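Agarase (Pseudoalteromonas fuliginea, PDB 6XJ9) probably hydrolyses agarose as a family 50 glycoside hydrolase, an agarase of a marine bacterium that carries a carbohydrate-binding-like domain. Local coordinates at residues L422-T427 against V739-Y744; S396-N401 against Q716-P721; Q690-M695 against N731-F736. All blocks are in the same frame, centred on the assembly; numbering follows the deposited sequence.

Contact 1: residues L422-T427 against V739-Y744; sequences LDRMIT and VTDRPY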
ATOM      1  N   LEU A 422     -22.302  -2.738  10.035  1.00 20.60           N
ATOM      2  CA  LEU A 422     -22.802  -3.942   9.376  1.00 20.00           C
ATOM      3  C   LEU A 422     -22.482  -3.906   7.883  1.00 19.69           C
ATOM      4  O   LEU A 422     -21.984  -4.883   7.331  1.00 19.94           O
ATOM      5  CB  LEU A 422     -24.310  -4.095   9.618  1.00 18.85           C
ATOM      6  CG  LEU A 422     -24.708  -4.401  11.063  1.00 19.60           C
ATOM      7  CD1 LEU A 422     -26.209  -4.240  11.273  1.00 18.96           C
ATOM      8  CD2 LEU A 422     -24.248  -5.801  11.482  1.00 18.95           C
ATOM      9  N   ASP A 423     -22.752  -2.760   7.243  1.00 20.28           N
ATOM     10  CA  ASP A 423     -22.483  -2.590   5.823  1.00 19.61           C
ATOM     11  C   ASP A 423     -20.991  -2.736   5.522  1.00 19.13           C
ATOM     12  O   ASP A 423     -20.620  -3.340   4.512  1.00 19.98           O
ATOM     13  CB  ASP A 423     -23.102  -1.297   5.283  1.00 20.67           C
ATOM     14  CG  ASP A 423     -24.621  -1.359   5.217  1.00 21.93           C
ATOM     15  OD1 ASP A 423     -25.182  -2.393   5.614  1.00 21.47           O
ATOM     16  OD2 ASP A 423     -25.224  -0.379   4.765  1.00 21.21           O
ATOM     17  N   ARG A 424     -20.137  -2.169   6.383  1.00 18.73           N
ATOM     18  CA  ARG A 424     -18.695  -2.289   6.203  1.00 18.55           C
ATOM     19  C   ARG A 424     -18.292  -3.759   6.194  1.00 18.87           C
ATOM     20  O   ARG A 424     -17.537  -4.184   5.322  1.00 19.44           O
ATOM     21  CB  ARG A 424     -17.917  -1.550   7.298  1.00 18.16           C
ATOM     22  CG  ARG A 424     -17.754  -0.058   7.046  1.00 18.19           C
ATOM     23  CD  ARG A 424     -17.412   0.700   8.319  1.00 19.81           C
ATOM     24  NE  ARG A 424     -16.941   2.057   8.058  1.00 20.07           N
ATOM     25  CZ  ARG A 424     -16.534   2.895   9.009  1.00 20.60           C
ATOM     26  NH1 ARG A 424     -16.545   2.512  10.273  1.00 20.29           N
ATOM     27  NH2 ARG A 424     -16.118   4.108   8.690  1.00 20.75           N
ATOM     28  N   MET A 425     -18.796  -4.527   7.167  1.00 18.67           N
ATOM     29  CA  MET A 425     -18.463  -5.941   7.231  1.00 19.24           C
ATOM     30  C   MET A 425     -18.918  -6.654   5.957  1.00 19.84           C
ATOM     31  O   MET A 425     -18.183  -7.478   5.414  1.00 19.93           O
ATOM     32  CB  MET A 425     -19.062  -6.614   8.472  1.00 19.41           C
ATOM     33  CG  MET A 425     -18.590  -5.996   9.776  1.00 19.05           C
ATOM     34  SD  MET A 425     -16.788  -5.817   9.821  1.00 20.78           S
ATOM     35  CE  MET A 425     -16.630  -4.463  10.984  1.00 19.46           C
ATOM     36  N   ILE A 426     -20.115  -6.311   5.457  1.00 21.13           N
ATOM     37  CA  ILE A 426     -20.588  -6.892   4.209  1.00 22.16           C
ATOM     38  C   ILE A 426     -19.599  -6.531   3.104  1.00 21.96           C
ATOM     39  O   ILE A 426     -19.158  -7.405   2.358  1.00 23.13           O
ATOM     40  CB  ILE A 426     -22.010  -6.398   3.829  1.00 22.89           C
ATOM     41  CG1 ILE A 426     -23.102  -6.744   4.851  1.00 23.95           C
ATOM     42  CG2 ILE A 426     -22.373  -6.836   2.413  1.00 22.15           C
ATOM     43  CD1 ILE A 426     -23.236  -8.212   5.175  1.00 26.15           C
ATOM     44  N   THR A 427     -19.273  -5.235   2.996  1.00 22.05           N
ATOM     45  CA  THR A 427     -18.516  -4.727   1.860  1.00 22.27           C
ATOM     46  C   THR A 427     -17.100  -5.302   1.886  1.00 22.95           C
ATOM     47  O   THR A 427     -16.523  -5.614   0.843  1.00 23.17           O
ATOM     48  CB  THR A 427     -18.466  -3.193   1.873  1.00 22.22           C
ATOM     49  OG1 THR A 427     -19.782  -2.684   2.073  1.00 23.04           O
ATOM     50  CG2 THR A 427     -17.887  -2.603   0.606  1.00 24.43           C
ATOM     51  N   VAL A 739      -9.088   6.522  14.871  1.00 19.23           N
ATOM     52  CA  VAL A 739      -9.901   7.207  15.860  1.00 18.84           C
ATOM     53  C   VAL A 739     -10.897   8.172  15.198  1.00 18.99           C
ATOM     54  O   VAL A 739     -11.861   8.587  15.839  1.00 20.56           O
ATOM     55  CB  VAL A 739      -8.981   7.947  16.854  1.00 18.69           C
ATOM     56  CG1 VAL A 739      -8.167   9.043  16.173  1.00 18.74           C
ATOM     57  CG2 VAL A 739      -9.737   8.506  18.041  1.00 17.77           C
ATOM     58  N   THR A 740     -10.646   8.587  13.952  1.00 19.64           N
ATOM     59  CA  THR A 740     -11.572   9.468  13.241  1.00 20.71           C
ATOM     60  C   THR A 740     -12.509   8.673  12.316  1.00 22.54           C
ATOM     61  O   THR A 740     -13.117   9.246  11.405  1.00 22.50           O
ATOM     62  CB  THR A 740     -10.840  10.568  12.457  1.00 19.00           C
ATOM     63  OG1 THR A 740      -9.880   9.969  11.587  1.00 20.55           O
ATOM     64  CG2 THR A 740     -10.174  11.603  13.341  1.00 20.75           C
ATOM     65  N   ASP A 741     -12.634   7.355  12.554  1.00 21.83           N
ATOM     66  CA  ASP A 741     -13.571   6.499  11.836  1.00 21.18           C
ATOM     67  C   ASP A 741     -13.194   6.417  10.356  1.00 22.72           C
ATOM     68  O   ASP A 741     -14.059   6.230   9.496  1.00 20.91           O
ATOM     69  CB  ASP A 741     -15.035   6.893  12.083  1.00 22.10           C
ATOM     70  CG  ASP A 741     -16.060   5.878  11.572  1.00 21.14           C
ATOM     71  OD1 ASP A 741     -16.077   4.742  12.088  1.00 19.37           O
ATOM     72  OD2 ASP A 741     -16.861   6.243  10.673  1.00 19.98           O
ATOM     73  N   ARG A 742     -11.884   6.496  10.073  1.00 20.70           N
ATOM     74  CA  ARG A 742     -11.412   6.228   8.728  1.00 21.77           C
ATOM     75  C   ARG A 742     -10.820   4.823   8.666  1.00 21.93           C
ATOM     76  O   ARG A 742      -9.772   4.571   9.257  1.00 20.21           O
ATOM     77  CB  ARG A 742     -10.346   7.239   8.292  1.00 21.56           C
ATOM     78  CG  ARG A 742     -10.859   8.665   8.150  1.00 22.37           C
ATOM     79  CD  ARG A 742      -9.790   9.646   7.687  1.00 22.33           C
ATOM     80  NE  ARG A 742     -10.405  10.780   7.004  1.00 22.49           N
ATOM     81  CZ  ARG A 742      -9.745  11.744   6.375  1.00 23.29           C
ATOM     82  NH1 ARG A 742      -8.425  11.749   6.380  1.00 23.12           N
ATOM     83  NH2 ARG A 742     -10.412  12.716   5.768  1.00 23.54           N
ATOM     84  N   PRO A 743     -11.434   3.896   7.891  1.00 21.62           N
ATOM     85  CA  PRO A 743     -10.824   2.593   7.636  1.00 22.10           C
ATOM     86  C   PRO A 743      -9.428   2.758   7.037  1.00 21.73           C
ATOM     87  O   PRO A 743      -9.199   3.619   6.187  1.00 21.54           O
ATOM     88  CB  PRO A 743     -11.789   1.955   6.619  1.00 22.84           C
ATOM     89  CG  PRO A 743     -13.114   2.625   6.920  1.00 22.15           C
ATOM     90  CD  PRO A 743     -12.730   4.062   7.206  1.00 22.12           C
ATOM     91  N   TYR A 744      -8.497   1.932   7.519  1.00 21.81           N
ATOM     92  CA  TYR A 744      -7.169   1.810   6.935  1.00 22.23           C
ATOM     93  C   TYR A 744      -7.301   1.106   5.591  1.00 23.64           C
ATOM     94  O   TYR A 744      -7.615  -0.080   5.542  1.00 22.14           O
ATOM     95  CB  TYR A 744      -6.241   1.030   7.875  1.00 21.38           C
ATOM     96  CG  TYR A 744      -5.770   1.795   9.088  1.00 20.35           C
ATOM     97  CD1 TYR A 744      -4.740   2.722   8.985  1.00 20.72           C
ATOM     98  CD2 TYR A 744      -6.338   1.593  10.338  1.00 19.87           C
ATOM     99  CE1 TYR A 744      -4.298   3.442  10.087  1.00 20.59           C
ATOM    100  CE2 TYR A 744      -5.899   2.295  11.452  1.00 19.51           C
ATOM    101  CZ  TYR A 744      -4.875   3.221  11.327  1.00 20.88           C
ATOM    102  OH  TYR A 744      -4.433   3.916  12.424  1.00 21.43           O
TER

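Contact 2: residues S396-N401 against Q716-P721; sequences SFYAAN and QYIDSP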
ATOM      1  N   SER A 396     -13.747   9.673  25.364  1.00 24.09           N
ATOM      2  CA  SER A 396     -13.696   8.868  24.149  1.00 22.55           C
ATOM      3  C   SER A 396     -13.677   9.750  22.898  1.00 23.90           C
ATOM      4  O   SER A 396     -14.719  10.232  22.458  1.00 24.66           O
ATOM      5  CB  SER A 396     -14.832   7.886  24.100  1.00 21.44           C
ATOM      6  OG  SER A 396     -14.742   7.104  22.916  1.00 21.62           O
ATOM      7  N   PHE A 397     -12.491   9.931  22.301  1.00 23.27           N
ATOM      8  CA  PHE A 397     -12.394  10.740  21.095  1.00 22.98           C
ATOM      9  C   PHE A 397     -13.064  10.026  19.920  1.00 25.35           C
ATOM     10  O   PHE A 397     -13.607  10.682  19.025  1.00 23.83           O
ATOM     11  CB  PHE A 397     -10.948  11.161  20.810  1.00 22.39           C
ATOM     12  CG  PHE A 397     -10.359  12.146  21.794  1.00 22.69           C
ATOM     13  CD1 PHE A 397     -10.584  13.509  21.657  1.00 22.38           C
ATOM     14  CD2 PHE A 397      -9.573  11.707  22.848  1.00 22.00           C
ATOM     15  CE1 PHE A 397     -10.047  14.406  22.571  1.00 24.52           C
ATOM     16  CE2 PHE A 397      -9.028  12.602  23.760  1.00 23.20           C
ATOM     17  CZ  PHE A 397      -9.260  13.954  23.615  1.00 24.30           C
ATOM     18  N   TYR A 398     -13.037   8.685  19.926  1.00 23.41           N
ATOM     19  CA  TYR A 398     -13.700   7.958  18.855  1.00 23.09           C
ATOM     20  C   TYR A 398     -15.206   8.215  18.897  1.00 23.02           C
ATOM     21  O   TYR A 398     -15.794   8.522  17.866  1.00 23.25           O
ATOM     22  CB  TYR A 398     -13.364   6.464  18.838  1.00 23.17           C
ATOM     23  CG  TYR A 398     -14.079   5.730  17.729  1.00 24.52           C
ATOM     24  CD1 TYR A 398     -13.680   5.868  16.406  1.00 24.20           C
ATOM     25  CD2 TYR A 398     -15.203   4.958  17.988  1.00 23.58           C
ATOM     26  CE1 TYR A 398     -14.353   5.224  15.379  1.00 23.81           C
ATOM     27  CE2 TYR A 398     -15.891   4.310  16.975  1.00 23.20           C
ATOM     28  CZ  TYR A 398     -15.463   4.444  15.666  1.00 24.36           C
ATOM     29  OH  TYR A 398     -16.118   3.799  14.655  1.00 22.89           O
ATOM     30  N   ALA A 399     -15.818   8.111  20.082  1.00 22.71           N
ATOM     31  CA  ALA A 399     -17.250   8.345  20.215  1.00 24.48           C
ATOM     32  C   ALA A 399     -17.585   9.802  19.876  1.00 25.10           C
ATOM     33  O   ALA A 399     -18.591  10.064  19.222  1.00 24.59           O
ATOM     34  CB  ALA A 399     -17.716   7.994  21.607  1.00 25.48           C
ATOM     35  N   ALA A 400     -16.747  10.750  20.325  1.00 23.38           N
ATOM     36  CA  ALA A 400     -16.944  12.148  19.960  1.00 24.08           C
ATOM     37  C   ALA A 400     -16.975  12.301  18.436  1.00 25.74           C
ATOM     38  O   ALA A 400     -17.846  12.981  17.887  1.00 27.50           O
ATOM     39  CB  ALA A 400     -15.891  13.019  20.601  1.00 22.06           C
ATOM     40  N   ASN A 401     -16.038  11.634  17.755  1.00 24.83           N
ATOM     41  CA  ASN A 401     -15.956  11.666  16.303  1.00 24.85           C
ATOM     42  C   ASN A 401     -17.218  11.103  15.651  1.00 24.63           C
ATOM     43  O   ASN A 401     -17.646  11.608  14.612  1.00 23.62           O
ATOM     44  CB  ASN A 401     -14.666  11.023  15.799  1.00 24.76           C
ATOM     45  CG  ASN A 401     -13.461  11.872  16.136  1.00 26.29           C
ATOM     46  OD1 ASN A 401     -13.586  13.087  16.330  1.00 25.62           O
ATOM     47  ND2 ASN A 401     -12.299  11.241  16.220  1.00 24.58           N
ATOM     48  N   GLN A 716      -8.278  -5.174  16.760  1.00 17.64           N
ATOM     49  CA  GLN A 716      -9.698  -4.980  17.016  1.00 17.49           C
ATOM     50  C   GLN A 716     -10.211  -3.945  16.001  1.00 17.88           C
ATOM     51  O   GLN A 716      -9.504  -3.575  15.072  1.00 17.71           O
ATOM     52  CB  GLN A 716      -9.885  -4.495  18.462  1.00 17.43           C
ATOM     53  CG  GLN A 716      -9.275  -3.118  18.726  1.00 17.89           C
ATOM     54  CD  GLN A 716      -9.315  -2.589  20.140  1.00 18.53           C
ATOM     55  OE1 GLN A 716      -9.841  -3.200  21.058  1.00 19.66           O
ATOM     56  NE2 GLN A 716      -8.717  -1.430  20.345  1.00 19.14           N
ATOM     57  N   TYR A 717     -11.437  -3.455  16.193  1.00 18.74           N
ATOM     58  CA  TYR A 717     -12.111  -2.626  15.202  1.00 18.91           C
ATOM     59  C   TYR A 717     -11.427  -1.271  15.073  1.00 18.81           C
ATOM     60  O   TYR A 717     -11.055  -0.840  13.973  1.00 20.31           O
ATOM     61  CB  TYR A 717     -13.593  -2.468  15.577  1.00 19.97           C
ATOM     62  CG  TYR A 717     -14.482  -1.797  14.550  1.00 20.15           C
ATOM     63  CD1 TYR A 717     -14.158  -1.759  13.199  1.00 19.28           C
ATOM     64  CD2 TYR A 717     -15.699  -1.250  14.939  1.00 21.47           C
ATOM     65  CE1 TYR A 717     -14.989  -1.145  12.267  1.00 20.21           C
ATOM     66  CE2 TYR A 717     -16.539  -0.631  14.028  1.00 20.82           C
ATOM     67  CZ  TYR A 717     -16.187  -0.587  12.690  1.00 21.65           C
ATOM     68  OH  TYR A 717     -17.036   0.017  11.814  1.00 22.48           O
ATOM     69  N   ILE A 718     -11.303  -0.614  16.224  1.00 18.19           N
ATOM     70  CA  ILE A 718     -10.844   0.755  16.372  1.00 18.59           C
ATOM     71  C   ILE A 718      -9.453   0.733  16.995  1.00 17.75           C
ATOM     72  O   ILE A 718      -9.214  -0.042  17.923  1.00 17.33           O
ATOM     73  CB  ILE A 718     -11.816   1.499  17.303  1.00 18.58           C
ATOM     74  CG1 ILE A 718     -13.252   1.407  16.782  1.00 17.56           C
ATOM     75  CG2 ILE A 718     -11.370   2.941  17.515  1.00 19.67           C
ATOM     76  CD1 ILE A 718     -14.307   1.355  17.864  1.00 17.26           C
ATOM     77  N   ASP A 719      -8.558   1.593  16.492  1.00 16.51           N
ATOM     78  CA  ASP A 719      -7.265   1.802  17.129  1.00 18.18           C
ATOM     79  C   ASP A 719      -7.473   2.112  18.610  1.00 18.58           C
ATOM     80  O   ASP A 719      -8.447   2.769  18.999  1.00 18.40           O
ATOM     81  CB  ASP A 719      -6.521   3.014  16.558  1.00 18.08           C
ATOM     82  CG  ASP A 719      -5.731   2.766  15.295  1.00 17.96           C
ATOM     83  OD1 ASP A 719      -5.199   1.659  15.133  1.00 18.29           O
ATOM     84  OD2 ASP A 719      -5.608   3.724  14.494  1.00 20.09           O
ATOM     85  N   SER A 720      -6.539   1.640  19.441  1.00 18.66           N
ATOM     86  CA  SER A 720      -6.551   2.016  20.844  1.00 18.97           C
ATOM     87  C   SER A 720      -6.313   3.523  20.923  1.00 19.13           C
ATOM     88  O   SER A 720      -5.694   4.070  20.016  1.00 17.53           O
ATOM     89  CB  SER A 720      -5.499   1.259  21.601  1.00 20.68           C
ATOM     90  OG  SER A 720      -5.947  -0.059  21.892  1.00 23.03           O
ATOM     91  N   PRO A 721      -6.815   4.244  21.959  1.00 19.37           N
ATOM     92  CA  PRO A 721      -6.469   5.653  22.139  1.00 20.53           C
ATOM     93  C   PRO A 721      -4.959   5.840  22.077  1.00 22.48           C
ATOM     94  O   PRO A 721      -4.198   4.986  22.537  1.00 23.29           O
ATOM     95  CB  PRO A 721      -7.006   5.987  23.532  1.00 19.80           C
ATOM     96  CG  PRO A 721      -8.190   5.040  23.674  1.00 20.83           C
ATOM     97  CD  PRO A 721      -7.748   3.759  22.989  1.00 18.90           C
TER

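Contact 3: residues Q690-M695 against N731-F736; sequences QDRANM and NYNVGF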
ATOM      1  N   GLN A 690       1.157  -0.709   4.166  1.00 24.39           N
ATOM      2  CA  GLN A 690       1.132  -1.652   3.048  1.00 24.43           C
ATOM      3  C   GLN A 690       1.705  -2.998   3.479  1.00 22.14           C
ATOM      4  O   GLN A 690       1.190  -4.047   3.114  1.00 21.93           O
ATOM      5  CB  GLN A 690       1.956  -1.164   1.846  1.00 25.40           C
ATOM      6  CG  GLN A 690       1.191  -0.270   0.884  1.00 27.52           C
ATOM      7  N   ASP A 691       2.796  -2.953   4.238  1.00 22.11           N
ATOM      8  CA  ASP A 691       3.417  -4.154   4.775  1.00 21.12           C
ATOM      9  C   ASP A 691       2.464  -4.805   5.775  1.00 19.79           C
ATOM     10  O   ASP A 691       2.353  -6.032   5.827  1.00 21.18           O
ATOM     11  CB  ASP A 691       4.755  -3.812   5.429  1.00 20.25           C
ATOM     12  CG  ASP A 691       5.571  -5.035   5.793  1.00 21.23           C
ATOM     13  OD1 ASP A 691       5.623  -5.996   4.973  1.00 20.76           O
ATOM     14  OD2 ASP A 691       6.166  -5.012   6.873  1.00 21.03           O
ATOM     15  N   ARG A 692       1.778  -3.952   6.544  1.00 18.50           N
ATOM     16  CA  ARG A 692       0.826  -4.363   7.561  1.00 18.75           C
ATOM     17  C   ARG A 692      -0.270  -5.203   6.911  1.00 18.98           C
ATOM     18  O   ARG A 692      -0.605  -6.277   7.414  1.00 18.27           O
ATOM     19  CB  ARG A 692       0.252  -3.127   8.261  1.00 17.70           C
ATOM     20  CG  ARG A 692      -0.573  -3.428   9.504  1.00 17.29           C
ATOM     21  CD  ARG A 692      -1.356  -2.181   9.883  1.00 18.34           C
ATOM     22  NE  ARG A 692      -2.143  -2.340  11.094  1.00 16.84           N
ATOM     23  CZ  ARG A 692      -3.250  -1.668  11.366  1.00 17.82           C
ATOM     24  NH1 ARG A 692      -3.707  -0.760  10.514  1.00 16.34           N
ATOM     25  NH2 ARG A 692      -3.884  -1.895  12.507  1.00 17.30           N
ATOM     26  N   ALA A 693      -0.785  -4.716   5.774  1.00 19.38           N
ATOM     27  CA  ALA A 693      -1.809  -5.420   5.007  1.00 20.48           C
ATOM     28  C   ALA A 693      -1.274  -6.737   4.460  1.00 19.85           C
ATOM     29  O   ALA A 693      -2.000  -7.734   4.434  1.00 20.92           O
ATOM     30  CB  ALA A 693      -2.344  -4.543   3.897  1.00 19.37           C
ATOM     31  N   ASN A 694      -0.025  -6.722   3.982  1.00 19.51           N
ATOM     32  CA  ASN A 694       0.570  -7.911   3.394  1.00 19.07           C
ATOM     33  C   ASN A 694       0.769  -8.969   4.472  1.00 17.83           C
ATOM     34  O   ASN A 694       0.632 -10.149   4.204  1.00 17.32           O
ATOM     35  CB  ASN A 694       1.907  -7.629   2.702  1.00 20.63           C
ATOM     36  CG  ASN A 694       1.733  -6.799   1.447  1.00 24.84           C
ATOM     37  OD1 ASN A 694       0.618  -6.625   0.958  1.00 27.45           O
ATOM     38  ND2 ASN A 694       2.834  -6.319   0.900  1.00 23.96           N
ATOM     39  N   MET A 695       1.073  -8.535   5.695  1.00 18.59           N
ATOM     40  CA  MET A 695       1.354  -9.484   6.758  1.00 18.76           C
ATOM     41  C   MET A 695       0.030 -10.068   7.253  1.00 18.98           C
ATOM     42  O   MET A 695      -0.047 -11.244   7.593  1.00 18.97           O
ATOM     43  CB  MET A 695       2.120  -8.806   7.893  1.00 18.00           C
ATOM     44  CG  MET A 695       3.604  -8.606   7.553  1.00 17.68           C
ATOM     45  SD  MET A 695       4.456  -7.710   8.893  1.00 18.06           S
ATOM     46  CE  MET A 695       4.359  -8.941  10.190  1.00 15.27           C
ATOM     47  N   ASN A 731      -1.806   1.253  23.886  1.00 21.19           N
ATOM     48  CA  ASN A 731      -1.944   2.367  22.949  1.00 22.02           C
ATOM     49  C   ASN A 731      -1.484   1.962  21.551  1.00 21.70           C
ATOM     50  O   ASN A 731      -0.792   2.729  20.880  1.00 24.90           O
ATOM     51  CB  ASN A 731      -1.267   3.657  23.451  1.00 21.63           C
ATOM     52  CG  ASN A 731       0.230   3.554  23.681  1.00 22.83           C
ATOM     53  OD1 ASN A 731       0.766   2.460  23.863  1.00 22.46           O
ATOM     54  ND2 ASN A 731       0.918   4.695  23.670  1.00 21.66           N
ATOM     55  N   TYR A 732      -1.933   0.783  21.097  1.00 20.27           N
ATOM     56  CA  TYR A 732      -1.418   0.135  19.895  1.00 20.66           C
ATOM     57  C   TYR A 732      -2.223   0.485  18.647  1.00 20.09           C
ATOM     58  O   TYR A 732      -3.427   0.728  18.726  1.00 20.25           O
ATOM     59  CB  TYR A 732      -1.627  -1.381  19.967  1.00 21.86           C
ATOM     60  CG  TYR A 732      -0.996  -2.124  21.116  1.00 22.87           C
ATOM     61  CD1 TYR A 732       0.010  -1.557  21.885  1.00 22.56           C
ATOM     62  CD2 TYR A 732      -1.349  -3.443  21.375  1.00 23.37           C
ATOM     63  CE1 TYR A 732       0.612  -2.265  22.911  1.00 23.33           C
ATOM     64  CE2 TYR A 732      -0.753  -4.163  22.401  1.00 25.96           C
ATOM     65  CZ  TYR A 732       0.236  -3.570  23.170  1.00 24.79           C
ATOM     66  OH  TYR A 732       0.836  -4.265  24.183  1.00 25.68           O
ATOM     67  N   ASN A 733      -1.554   0.389  17.489  1.00 19.50           N
ATOM     68  CA  ASN A 733      -2.169   0.372  16.170  1.00 19.38           C
ATOM     69  C   ASN A 733      -2.798  -1.001  15.900  1.00 19.67           C
ATOM     70  O   ASN A 733      -2.281  -1.769  15.086  1.00 19.28           O
ATOM     71  CB  ASN A 733      -1.164   0.817  15.091  1.00 19.47           C
ATOM     72  CG  ASN A 733      -1.669   0.765  13.658  1.00 20.45           C
ATOM     73  OD1 ASN A 733      -0.933   0.380  12.745  1.00 20.11           O
ATOM     74  ND2 ASN A 733      -2.902   1.186  13.421  1.00 20.54           N
ATOM     75  N   VAL A 734      -3.934  -1.279  16.561  1.00 19.60           N
ATOM     76  CA  VAL A 734      -4.661  -2.539  16.440  1.00 19.26           C
ATOM     77  C   VAL A 734      -5.918  -2.377  15.573  1.00 18.70           C
ATOM     78  O   VAL A 734      -6.614  -3.350  15.294  1.00 18.51           O
ATOM     79  CB  VAL A 734      -5.045  -3.119  17.821  1.00 19.21           C
ATOM     80  CG1 VAL A 734      -3.878  -3.781  18.550  1.00 19.85           C
ATOM     81  CG2 VAL A 734      -5.735  -2.099  18.712  1.00 19.29           C
ATOM     82  N   GLY A 735      -6.245  -1.144  15.176  1.00 20.20           N
ATOM     83  CA  GLY A 735      -7.519  -0.870  14.521  1.00 19.87           C
ATOM     84  C   GLY A 735      -7.522  -1.220  13.034  1.00 21.22           C
ATOM     85  O   GLY A 735      -6.533  -0.996  12.334  1.00 22.57           O
ATOM     86  N   PHE A 736      -8.661  -1.753  12.563  1.00 20.89           N
ATOM     87  CA  PHE A 736      -8.998  -1.748  11.142  1.00 19.20           C
ATOM     88  C   PHE A 736      -9.364  -0.333  10.686  1.00 19.17           C
ATOM     89  O   PHE A 736      -9.282  -0.025   9.489  1.00 17.78           O
ATOM     90  CB  PHE A 736     -10.097  -2.773  10.833  1.00 19.23           C
ATOM     91  CG  PHE A 736      -9.657  -3.880   9.904  1.00 19.21           C
ATOM     92  CD1 PHE A 736     -10.142  -3.956   8.609  1.00 19.30           C
ATOM     93  CD2 PHE A 736      -8.723  -4.819  10.310  1.00 20.53           C
ATOM     94  CE1 PHE A 736      -9.719  -4.957   7.747  1.00 20.18           C
ATOM     95  CE2 PHE A 736      -8.302  -5.822   9.451  1.00 20.39           C
ATOM     96  CZ  PHE A 736      -8.800  -5.890   8.169  1.00 20.19           C
TER

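Contact 1: residues L422-T427 against V739-Y744
Arg424 sets CG beside its backbone N and opposite the carbonyl carbon (chi1 -83°), then runs extended from CG to NE, while Asp741 turns CG away from its own N; between them these torsions bring guanidinium and carboxylate together. The pair ties helix 413-428 to the long loop between strand 709-714 and helix 745-763, which in a (β/α)8 barrel, the catalytic fold expected of family 50 enzymes, would be a β-to-α loop. With Arg424 CA and Asp741 CA 11.6 Å apart, the bridge needs a long side chain with several N-H groups, as arginine has.

The straightest of the bonds across the contact is the salt bridge from Arg424 NH1 to Asp741 OD1, 2.9 Å. It lies close to the guanidinium plane yet meets OD1 from above the carboxylate plane. The two flat groups are turned 39° apart, so the bridge is skewed rather than flush. Arg424 NH2 adds two weaker bonds, one to Asp741 OD2 at 3.0 Å and one to the backbone Asp741 O at 3.1 Å. Pro743 sets CG over one guanidinium face, the two side chains crossing at about a right angle, with Pro743 CD 3.7 Å from Arg424 NH2, an apolar cover that competes for no hydrogen bond.

Neither charge depends on this pair alone. Arg424 NE bridges to Glu251 and NH1 also bonds Tyr717 OH; Asp741 is shared with Lys405, Tyr398 and Tyr406. This buried network of opposite charges and hydroxyls is likely to keep both groups ionised. Within it, the N-H of Arg424 NH1 points at Asp741 OD1 with an N-H...O angle of 161°, whereas both bonds from NH2 are clearly bent.

Contact 2: residues S396-N401 against Q716-P721
Ile718 lies across one face of the Tyr398 ring, the two side chains crossing at about a right angle. CG1, CG2 and CD1 all take part. Ile718 CG1 sits 4.0 Å from the centroid of the Tyr398 ring and 15° off its normal, a CH-pi contact. Ile718 CD1 reaches the ring at Tyr398 CE2, 3.5 Å away, and CG2 settles near Tyr398 CG and CD1 at 3.9 Å. A branched aliphatic chain suits this place because its two branches spread over one ring face. Tyr398 can offer that face because its CG stands opposite the backbone N (chi1 179°), swinging the ring off the helix toward the loop.

Tyr717 approaches obliquely from beside Ile718, its CE2 4.5 Å from Tyr398 OH. The two phenols do not bond each other: Tyr398 OH pairs with Asp741 and Tyr717 OH with Arg424, so both buried hydroxyls have partners in the same charged network. Tyrosine thus combines an apolar ring for packing with a polar end for the network.

Two residues before Tyr398, Ser396 is the N-cap of helix 397-406, its OG accepting from Ala399 N at 3.2 Å. The whole is a buried aromatic-aliphatic packing of a capped helix start against the loop that follows strand 709-714, consistent with a (β/α)8-barrel hydrolase.

Contact 3: residues Q690-M695 against N731-F736
Arg692 meets the loop 731-736 by hydrogen bonds at its guanidinium rim and by an amide set over its face. The hydrogen bonds converge on one carbonyl: Arg692 NH2 donates to Gly735 O at 2.8 Å with an N-H...O angle of 149°, and NH1 adds a weak bond to the same oxygen.

Over the face lies the Asn733 amide. Its OD1 stands 3.3 Å above the guanidinium plane of Arg692, over its centre, with the two flat groups 39° apart. The side chains come from opposite directions; the arginine chain, extended with CG opposite the backbone N (chi1 -170°), carries its head beneath the amide. Asparagine suits this place because both ends of its amide are held elsewhere, ND2 by Asp719 and OD1 by the backbone N of Ser673, which fixes its rotation.

Further bonds steady the arginine: NE donates to Val671 O, and NH1 pairs with Gln689. A leucine in place of Arg692 would probably leave Gly735 O and Val671 O without this donor and the Asn733 amide without its flat partner.

Within the loop, Asn733 centres an inverse gamma turn, closed by a weak bond from Val734 N to Tyr732 O. Through this turn and the carbonyl just after it, helix 689-704 is joined to the loop following strand 709-714, a β-to-α loop if the expected (β/α)8 barrel holds.

Overall arrangement
All three contacts are buried, and each fastens a different helix to one long loop between strand 709-714 and helix 745-763. The centre of contact 3 lies about 13 Å from the centre of the chain, that of contact 1 about 21 Å. Their chemistry differs: contact 1 is a salt bridge, contact 2 apolar packing without a hydrogen bond across it, and contact 3 a charged group held by backbone carbonyl and amide. The three contacts are also cross-linked: Asn401 ND2 of helix 397-406 bonds Val739 O between contacts 1 and 2, Asp719 joins Asn733 between 2 and 3, and Tyr744 N meets Phe736 O between 1 and 3.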